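Local coordinates for protein carbohydrate binding module (Uncultured bacterium, PDB 2W3J) that probably binds uronic acid sugars as a calcium-containing family 35 carbohydrate-binding module with a beta-sandwich fold, at residues Gly24-Gly29 / Asn120-Arg125. Residues are numbered along the deposited sequence; the frame is centred on the assembly and turned at random.
Sequences GYTGTG and NIDSIR. With CA (calcium ion), chain C.
Asp122 carries almost the whole of this junction, reaching from its strand into the loop Gly24-Gly29 to share a calcium ion with it. From CB the side chain extends with CG anti to the backbone N (chi1 179°) and beside the carbonyl carbon, so carboxylate and main-chain carbonyl can grip the same ion. Asp122 OD1 lies 2.4 Å from the calcium, while its syn lone pair accepts the Thr26 N-H in a fairly straight bond (2.9 Å, 159°). CB of Tyr25 also packs against this oxygen, 3.3 Å from Asp122 OD1. The other oxygen, OD2, takes only a weak share of the same N-H but forms a salt bridge with Arg58, which probably favours the ionised carboxylate. OG1 of Thr26 sits between the backbone N and the carbonyl carbon (chi1 58°) and comes to 3.0 Å from Asp122 OD2, the two side chains crossing at about a right angle. A water donates to Thr26 OG1 and is hydrogen-bonded to Ser123 OG at 2.6 Å, linking the loop to the next residue of the strand.

The type II' turn from Thr26 to Gly29 curls its two end carbonyls onto the metal, Thr26 O and Gly29 O each 2.4 Å from the calcium. Asp122 O binds it as well, and Glu5 and Glu6 complete the site; this concentration of acidic groups and carbonyl dipoles is consistent with a firmly held structural ion. Gly29 CA, at the end of the turn, lies 3.6 Å above one face of the Tyr25 ring, offset toward the rim. Asp122 and Ser123 form a classic beta bulge opposite Arg58, where strand 120-126 runs between strands 2-5 and 51-60, and the calcium ties this sheet to the loop joining strands 17-19 and 30-32.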
loop_
_atom_site.group_PDB
_atom_site.type_symbol
_atom_site.label_atom_id
_atom_site.label_comp_id
_atom_site.label_asym_id
_atom_site.label_seq_id
_atom_site.Cartn_x
_atom_site.Cartn_y
_atom_site.Cartn_z
ATOM N N GLY A 24 -5.372 -2.161 -16.073
ATOM C CA GLY A 24 -3.940 -2.310 -15.836
ATOM C C GLY A 24 -3.580 -2.740 -14.430
ATOM O O GLY A 24 -2.406 -3.010 -14.141
ATOM N N TYR A 25 -4.584 -2.800 -13.555
ATOM C CA TYR A 25 -4.379 -3.304 -12.195
ATOM C C TYR A 25 -4.074 -4.818 -12.205
ATOM O O TYR A 25 -4.237 -5.517 -13.230
ATOM C CB TYR A 25 -5.620 -3.036 -11.318
ATOM C CG TYR A 25 -6.870 -3.569 -11.988
ATOM C CD1 TYR A 25 -7.229 -4.931 -11.890
ATOM C CD2 TYR A 25 -7.668 -2.723 -12.731
ATOM C CE1 TYR A 25 -8.360 -5.400 -12.529
ATOM C CE2 TYR A 25 -8.798 -3.196 -13.385
ATOM C CZ TYR A 25 -9.124 -4.522 -13.286
ATOM O OH TYR A 25 -10.263 -4.946 -13.945
ATOM N N THR A 26 -3.634 -5.326 -11.069
ATOM C CA THR A 26 -3.509 -6.759 -10.868
ATOM C C THR A 26 -4.560 -7.202 -9.845
ATOM O O THR A 26 -5.196 -6.376 -9.189
ATOM C CB THR A 26 -2.112 -7.143 -10.386
ATOM O OG1 THR A 26 -1.826 -6.453 -9.168
ATOM C CG2 THR A 26 -1.055 -6.781 -11.432
ATOM N N GLY A 27 -4.803 -8.503 -9.727
ATOM C CA GLY A 27 -5.900 -8.944 -8.883
ATOM C C GLY A 27 -7.222 -8.445 -9.434
ATOM O O GLY A 27 -7.384 -8.328 -10.665
ATOM N N THR A 28 -8.165 -8.150 -8.547
ATOM C CA THR A 28 -9.533 -7.769 -8.930
ATOM C C THR A 28 -9.686 -6.272 -9.225
ATOM O O THR A 28 -10.713 -5.825 -9.766
ATOM C CB THR A 28 -10.578 -8.110 -7.778
ATOM O OG1 THR A 28 -10.379 -7.238 -6.635
ATOM C CG2 THR A 28 -10.470 -9.513 -7.342
ATOM N N GLY A 29 -8.701 -5.469 -8.821
ATOM C CA GLY A 29 -8.939 -4.026 -8.876
ATOM C C GLY A 29 -7.928 -3.304 -8.033
ATOM O O GLY A 29 -6.796 -3.749 -7.926
ATOM N N ASN A 120 -4.441 5.685 -6.211
ATOM C CA ASN A 120 -5.160 4.411 -6.312
ATOM C C ASN A 120 -4.129 3.323 -6.081
ATOM O O ASN A 120 -3.156 3.240 -6.806
ATOM C CB ASN A 120 -5.782 4.266 -7.706
ATOM C CG ASN A 120 -6.918 5.240 -7.922
ATOM O OD1 ASN A 120 -7.525 5.734 -6.959
ATOM N ND2 ASN A 120 -7.273 5.468 -9.194
ATOM N N ILE A 121 -4.360 2.476 -5.085
ATOM C CA ILE A 121 -3.307 1.501 -4.696
ATOM C C ILE A 121 -3.652 0.109 -5.222
ATOM O O ILE A 121 -4.674 -0.473 -4.836
ATOM C CB ILE A 121 -3.141 1.433 -3.187
ATOM C CG1 ILE A 121 -2.877 2.845 -2.606
ATOM C CG2 ILE A 121 -1.987 0.411 -2.836
ATOM C CD1 ILE A 121 -1.626 3.506 -3.215
ATOM N N ASP A 122 -2.833 -0.378 -6.149
ATOM C CA ASP A 122 -3.078 -1.679 -6.802
ATOM C C ASP A 122 -2.659 -2.828 -5.872
ATOM O O ASP A 122 -3.362 -3.830 -5.726
ATOM C CB ASP A 122 -2.262 -1.740 -8.092
ATOM C CG ASP A 122 -2.428 -3.052 -8.810
ATOM O OD1 ASP A 122 -3.568 -3.595 -8.774
ATOM O OD2 ASP A 122 -1.432 -3.498 -9.408
ATOM N N SER A 123 -1.493 -2.682 -5.272
ATOM C CA SER A 123 -0.942 -3.780 -4.477
ATOM C C SER A 123 0.265 -3.289 -3.700
ATOM O O SER A 123 0.841 -2.230 -3.989
ATOM C CB SER A 123 -0.468 -4.896 -5.433
ATOM O OG SER A 123 0.539 -4.395 -6.347
ATOM N N ILE A 124 0.658 -4.081 -2.715
ATOM C CA ILE A 124 1.966 -3.918 -2.104
ATOM C C ILE A 124 2.689 -5.278 -2.167
ATOM O O ILE A 124 2.074 -6.310 -1.941
ATOM C CB ILE A 124 1.916 -3.320 -0.668
ATOM C CG1 ILE A 124 3.331 -3.004 -0.196
ATOM C CG2 ILE A 124 1.191 -4.200 0.374
ATOM C CD1 ILE A 124 3.311 -2.277 1.135
ATOM N N ARG A 125 3.958 -5.230 -2.564
ATOM C CA ARG A 125 4.790 -6.430 -2.708
ATOM C C ARG A 125 5.921 -6.325 -1.694
ATOM O O ARG A 125 6.666 -5.349 -1.708
ATOM C CB ARG A 125 5.384 -6.468 -4.118
ATOM C CG ARG A 125 6.191 -7.746 -4.458
ATOM C CD ARG A 125 6.918 -7.577 -5.772
ATOM N NE ARG A 125 6.025 -7.296 -6.891
ATOM C CZ ARG A 125 5.445 -8.238 -7.628
ATOM N NH1 ARG A 125 5.650 -9.519 -7.347
ATOM N NH2 ARG A 125 4.651 -7.902 -8.636
HETATM CA CA CA C . -4.838 -4.945 -7.281
HETATM O O HOH W 1 0.779 -5.704 -8.606
#